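Local coordinates for tRNA-5-methyluridine(54) 2-sulfurtransferase (Pyrococcus horikoshii, PDB 3VRH), which catalyses the ATP-dependent 2-thiolation of 5-methyluridine at position 54 in the T loop of tRNA, a modification that stabilises tRNA against heat, at residues K46-L51 with F148-T153; I138-A143 with K188-V193. All blocks are in the same frame, centred on the assembly; numbering follows the deposited sequence.

Contact 1: residues K46-L51 with F148-T153; sequences KDERIL and FDAIAT. With BCN (bicine), chain D.
I50 and L51 pair in parallel with A150 and I151 in the middle of the nucleotide-binding sheet of a PP-loop ATPase, and T153, two residues beyond I151, reaches the bicine pocket, its CA 3.4 Å from BCN O6. L51 is held through both of its backbone polar atoms: its N gives a nearly straight bond to A150 O (2.9 Å, 174°), while its O accepts from A152 N. The pairing continues at R49 and D149, where D149 N bonds R49 O, and D149 OD2 accepts from R49 N at 3.0 Å, on its anti side and somewhat out of the carboxylate plane. Aspartate suits this place, standing in for a backbone acceptor. The F148 ring is sandwiched. The R49 guanidinium lies over one face in a cation-pi stack, CZ 3.9 Å from the ring centroid and the planes 20° apart; L51 CB makes a CH-pi contact with the opposite face at 4.0 Å. A salt bridge from R49 NE to E75 OE2 and a hydrogen bond from NH1 to N146 O fix the guanidinium's rotation. Small A152 takes I50 CG2 against its CB (4.1 Å), a fit between buried apolar groups. Strand 73-80 flanks R49-L51, and strand 191-193 flanks A150-A152. Helix 127-145 packs over L51 and I151 through F142, A143 and M139, whereas I50 and A150 face L44.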
# COMPACT_ATOMS: atom_id res chain seq x y z
N LYS A 46 11.66 -33.36 -7.13
CA LYS A 46 12.22 -33.78 -8.41
C LYS A 46 11.44 -34.89 -9.12
O LYS A 46 11.69 -35.19 -10.28
CB LYS A 46 13.68 -34.18 -8.22
CG LYS A 46 14.59 -33.69 -9.33
CD LYS A 46 15.04 -32.28 -9.06
CE LYS A 46 16.53 -32.26 -8.80
NZ LYS A 46 16.95 -30.96 -8.26
N ASP A 47 10.49 -35.49 -8.42
CA ASP A 47 9.70 -36.58 -9.00
C ASP A 47 8.46 -36.04 -9.72
O ASP A 47 7.83 -36.76 -10.51
CB ASP A 47 9.28 -37.55 -7.91
CG ASP A 47 8.44 -36.88 -6.83
OD1 ASP A 47 9.03 -36.12 -6.02
OD2 ASP A 47 7.20 -37.09 -6.79
N GLU A 48 8.11 -34.79 -9.44
CA GLU A 48 6.88 -34.19 -9.97
C GLU A 48 6.93 -33.89 -11.48
O GLU A 48 7.98 -33.56 -12.02
CB GLU A 48 6.52 -32.92 -9.20
CG GLU A 48 5.70 -33.15 -7.96
CD GLU A 48 5.53 -31.88 -7.13
OE1 GLU A 48 6.54 -31.20 -6.85
OE2 GLU A 48 4.39 -31.59 -6.75
N ARG A 49 5.79 -34.04 -12.14
CA ARG A 49 5.67 -33.63 -13.53
C ARG A 49 5.15 -32.20 -13.55
O ARG A 49 4.03 -31.92 -13.14
CB ARG A 49 4.75 -34.57 -14.31
CG ARG A 49 4.76 -34.30 -15.81
CD ARG A 49 4.64 -35.59 -16.62
NE ARG A 49 4.01 -35.34 -17.92
CZ ARG A 49 2.71 -35.44 -18.14
NH1 ARG A 49 1.89 -35.77 -17.14
NH2 ARG A 49 2.21 -35.20 -19.35
N ILE A 50 5.98 -31.28 -14.00
CA ILE A 50 5.67 -29.86 -13.86
C ILE A 50 5.35 -29.21 -15.19
O ILE A 50 6.03 -29.43 -16.20
CB ILE A 50 6.84 -29.14 -13.20
CG1 ILE A 50 7.23 -29.88 -11.92
CG2 ILE A 50 6.46 -27.69 -12.94
CD1 ILE A 50 8.70 -29.74 -11.53
N LEU A 51 4.30 -28.40 -15.20
CA LEU A 51 3.91 -27.66 -16.39
C LEU A 51 4.26 -26.18 -16.22
O LEU A 51 3.92 -25.58 -15.20
CB LEU A 51 2.41 -27.82 -16.62
CG LEU A 51 1.90 -27.06 -17.85
CD1 LEU A 51 2.40 -27.73 -19.11
CD2 LEU A 51 0.37 -26.91 -17.86
N PHE A 148 -0.66 -33.53 -14.79
CA PHE A 148 0.49 -32.81 -14.24
C PHE A 148 0.31 -32.64 -12.74
O PHE A 148 -0.82 -32.58 -12.26
CB PHE A 148 0.68 -31.45 -14.92
CG PHE A 148 1.28 -31.55 -16.29
CD1 PHE A 148 2.66 -31.58 -16.46
CD2 PHE A 148 0.46 -31.65 -17.41
CE1 PHE A 148 3.21 -31.69 -17.71
CE2 PHE A 148 1.01 -31.77 -18.67
CZ PHE A 148 2.39 -31.79 -18.82
N ASP A 149 1.42 -32.59 -12.00
CA ASP A 149 1.36 -32.45 -10.55
C ASP A 149 1.40 -31.00 -10.09
O ASP A 149 1.03 -30.69 -8.96
CB ASP A 149 2.51 -33.21 -9.90
CG ASP A 149 2.47 -34.68 -10.22
OD1 ASP A 149 1.38 -35.28 -10.18
OD2 ASP A 149 3.54 -35.24 -10.55
N ALA A 150 1.86 -30.11 -10.97
CA ALA A 150 2.10 -28.74 -10.55
C ALA A 150 2.21 -27.83 -11.76
O ALA A 150 2.65 -28.25 -12.83
CB ALA A 150 3.38 -28.67 -9.73
N ILE A 151 1.81 -26.59 -11.58
CA ILE A 151 2.00 -25.54 -12.57
C ILE A 151 2.95 -24.53 -11.95
O ILE A 151 2.71 -24.03 -10.84
CB ILE A 151 0.68 -24.85 -12.89
CG1 ILE A 151 -0.27 -25.82 -13.59
CG2 ILE A 151 0.89 -23.59 -13.71
CD1 ILE A 151 -1.67 -25.32 -13.71
N ALA A 152 4.05 -24.23 -12.64
CA ALA A 152 4.96 -23.18 -12.19
C ALA A 152 4.79 -21.94 -13.07
O ALA A 152 4.77 -22.06 -14.30
CB ALA A 152 6.39 -23.67 -12.24
N THR A 153 4.64 -20.77 -12.44
CA THR A 153 4.57 -19.50 -13.16
C THR A 153 5.80 -18.63 -12.88
O THR A 153 6.62 -18.96 -12.02
CB THR A 153 3.27 -18.74 -12.84
OG1 THR A 153 3.28 -18.38 -11.46
CG2 THR A 153 2.05 -19.62 -13.11
N1 BCN D . 3.98 -15.40 -16.35
C1 BCN D . 4.73 -14.49 -15.40
C2 BCN D . 4.05 -13.20 -15.11
O21 BCN D . 2.79 -13.17 -15.19
O22 BCN D . 4.71 -12.18 -14.82
C3 BCN D . 4.35 -15.13 -17.77
C4 BCN D . 5.66 -14.37 -18.06
O4 BCN D . 6.32 -14.59 -19.05
C5 BCN D . 4.28 -16.80 -16.03
C6 BCN D . 3.41 -17.77 -16.70
O6 BCN D . 3.34 -18.89 -16.32

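Contact 2: residues I138-A143 with K188-V193; sequences IMNKFA and KFIKKV
With CG anti to its backbone N (chi1 -179°), N140 sends its amide out from helix 127-145 to the K188-I190 backbone, and chi2 of 72° turns OD1 to I190 and ND2 to K188. OD1 accepts from I190 N at 2.8 Å, the N-H lying in the plane of the side-chain carbonyl, with an angle of 163° at the hydrogen. ND2 gives a longer bond to K188 O, 3.1 Å away; this oxygen lies close to the amide plane, though the donor stands tilted from the plane of the K188 carbonyl. One acceptor and one donor bond together settle which way round the amide sits, and asparagine suits the task by offering both on a short stem. The F189 ring comes in by its edge, CD1 3.7 Å from ND2, its plane steeply inclined to the amide.

One helical turn toward the C-terminus, A143 presents only a methyl, which lets I190 approach closely: CB and CG1 are 3.7 Å apart. On the sheet side M139 bends at chi3, and its CE meets K192 CE at 4.0 Å, the two chains crossing at about a right angle; the lysine's last methylene meets the methyl of the flexible thioether, with NZ close by. The M139 side chain also lies about 4 Å from those of the ATP-binding residues A53 and I79. A helix laid on a largely parallel sheet beside its nucleotide pocket is the alpha/beta arrangement of the PP-loop fold, in the HUP group.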
# COMPACT_ATOMS: atom_id res chain seq x y z
N ILE A 138 -7.52 -22.41 -18.75
CA ILE A 138 -6.90 -23.35 -19.69
C ILE A 138 -5.65 -23.97 -19.10
O ILE A 138 -5.41 -25.16 -19.27
CB ILE A 138 -6.58 -22.67 -21.04
CG1 ILE A 138 -7.87 -22.28 -21.76
CG2 ILE A 138 -5.74 -23.61 -21.92
CD1 ILE A 138 -7.66 -21.58 -23.10
N MET A 139 -4.84 -23.16 -18.40
CA MET A 139 -3.62 -23.66 -17.78
C MET A 139 -3.98 -24.77 -16.81
O MET A 139 -3.35 -25.82 -16.80
CB MET A 139 -2.89 -22.57 -16.99
CG MET A 139 -2.13 -21.54 -17.81
SD MET A 139 -1.73 -20.15 -16.73
CE MET A 139 -0.83 -20.99 -15.45
N ASN A 140 -5.00 -24.51 -16.00
CA ASN A 140 -5.38 -25.47 -14.99
C ASN A 140 -6.03 -26.72 -15.57
O ASN A 140 -5.68 -27.82 -15.19
CB ASN A 140 -6.27 -24.85 -13.92
CG ASN A 140 -6.65 -25.85 -12.84
OD1 ASN A 140 -5.83 -26.23 -12.01
ND2 ASN A 140 -7.89 -26.27 -12.85
N LYS A 141 -6.97 -26.57 -16.50
CA LYS A 141 -7.62 -27.74 -17.07
C LYS A 141 -6.67 -28.58 -17.92
O LYS A 141 -6.82 -29.80 -18.00
CB LYS A 141 -8.88 -27.38 -17.87
CG LYS A 141 -9.70 -28.61 -18.25
CD LYS A 141 -11.12 -28.29 -18.68
CE LYS A 141 -12.01 -29.53 -18.59
NZ LYS A 141 -11.31 -30.74 -19.14
N PHE A 142 -5.67 -27.94 -18.54
CA PHE A 142 -4.67 -28.65 -19.32
C PHE A 142 -3.77 -29.44 -18.40
O PHE A 142 -3.40 -30.58 -18.69
CB PHE A 142 -3.81 -27.69 -20.16
CG PHE A 142 -2.85 -28.39 -21.08
CD1 PHE A 142 -1.62 -28.82 -20.62
CD2 PHE A 142 -3.21 -28.66 -22.40
CE1 PHE A 142 -0.75 -29.48 -21.46
CE2 PHE A 142 -2.34 -29.31 -23.23
CZ PHE A 142 -1.11 -29.72 -22.76
N ALA A 143 -3.38 -28.82 -17.29
CA ALA A 143 -2.55 -29.50 -16.30
C ALA A 143 -3.31 -30.69 -15.74
O ALA A 143 -2.75 -31.75 -15.52
CB ALA A 143 -2.18 -28.54 -15.17
N LYS A 188 -9.85 -30.12 -8.15
CA LYS A 188 -9.37 -30.10 -9.53
C LYS A 188 -8.50 -28.86 -9.86
O LYS A 188 -8.05 -28.69 -11.00
CB LYS A 188 -10.52 -30.28 -10.52
CG LYS A 188 -11.28 -31.59 -10.31
CD LYS A 188 -12.26 -31.84 -11.45
CE LYS A 188 -12.97 -33.17 -11.28
NZ LYS A 188 -13.93 -33.43 -12.39
N PHE A 189 -8.26 -28.02 -8.85
CA PHE A 189 -7.23 -26.98 -8.94
C PHE A 189 -5.85 -27.56 -8.69
O PHE A 189 -5.53 -27.96 -7.56
CB PHE A 189 -7.50 -25.85 -7.94
CG PHE A 189 -8.60 -24.92 -8.35
CD1 PHE A 189 -8.79 -24.60 -9.69
CD2 PHE A 189 -9.45 -24.36 -7.40
CE1 PHE A 189 -9.81 -23.73 -10.07
CE2 PHE A 189 -10.47 -23.49 -7.78
CZ PHE A 189 -10.64 -23.18 -9.12
N ILE A 190 -5.03 -27.62 -9.74
CA ILE A 190 -3.67 -28.14 -9.64
C ILE A 190 -2.80 -27.19 -8.83
O ILE A 190 -3.01 -25.97 -8.87
CB ILE A 190 -3.05 -28.31 -11.05
CG1 ILE A 190 -3.92 -29.22 -11.92
CG2 ILE A 190 -1.64 -28.87 -10.95
CD1 ILE A 190 -4.01 -30.64 -11.42
N LYS A 191 -1.83 -27.74 -8.10
CA LYS A 191 -0.88 -26.93 -7.34
C LYS A 191 -0.16 -25.93 -8.24
O LYS A 191 0.41 -26.33 -9.27
CB LYS A 191 0.16 -27.82 -6.65
CG LYS A 191 1.23 -27.03 -5.91
CD LYS A 191 2.08 -27.89 -4.99
CE LYS A 191 2.99 -28.80 -5.78
NZ LYS A 191 4.21 -29.18 -5.01
N LYS A 192 -0.20 -24.66 -7.85
CA LYS A 192 0.50 -23.58 -8.57
C LYS A 192 1.59 -23.01 -7.69
O LYS A 192 1.34 -22.66 -6.54
CB LYS A 192 -0.47 -22.45 -8.98
CG LYS A 192 -1.37 -22.82 -10.15
CD LYS A 192 -2.33 -21.70 -10.57
CE LYS A 192 -1.72 -20.74 -11.59
NZ LYS A 192 -2.74 -19.71 -12.02
N VAL A 193 2.80 -22.90 -8.25
CA VAL A 193 3.96 -22.40 -7.52
C VAL A 193 4.68 -21.29 -8.29
O VAL A 193 4.54 -21.17 -9.51
CB VAL A 193 4.95 -23.53 -7.18
CG1 VAL A 193 4.31 -24.55 -6.27
CG2 VAL A 193 5.46 -24.21 -8.46
O HOH W 1 -4.58 -24.55 -10.75

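In the fold
The centres of contacts 1 and 2 lie about 10 Å apart, and all four segments belong to the PP-loop region. Along the chain they alternate: 46-51, 138-143, 148-153, 188-193. Helix 127-145 leads directly into strand 150-152, which stands between strands 49-53 and 191-193, so the second segments of the two contacts lie side by side in one sheet. I151 joins them, with probable backbone hydrogen bonds to K191 and V193 and its CD1 packed against M139 and A143. Contact 1 thus builds the sheet and contact 2 ties a helix to the segment leading into strand 191-193; that helix also carries C128 and C131, two of the three cluster-binding cysteines, consistent with a cluster site near the ATP pocket.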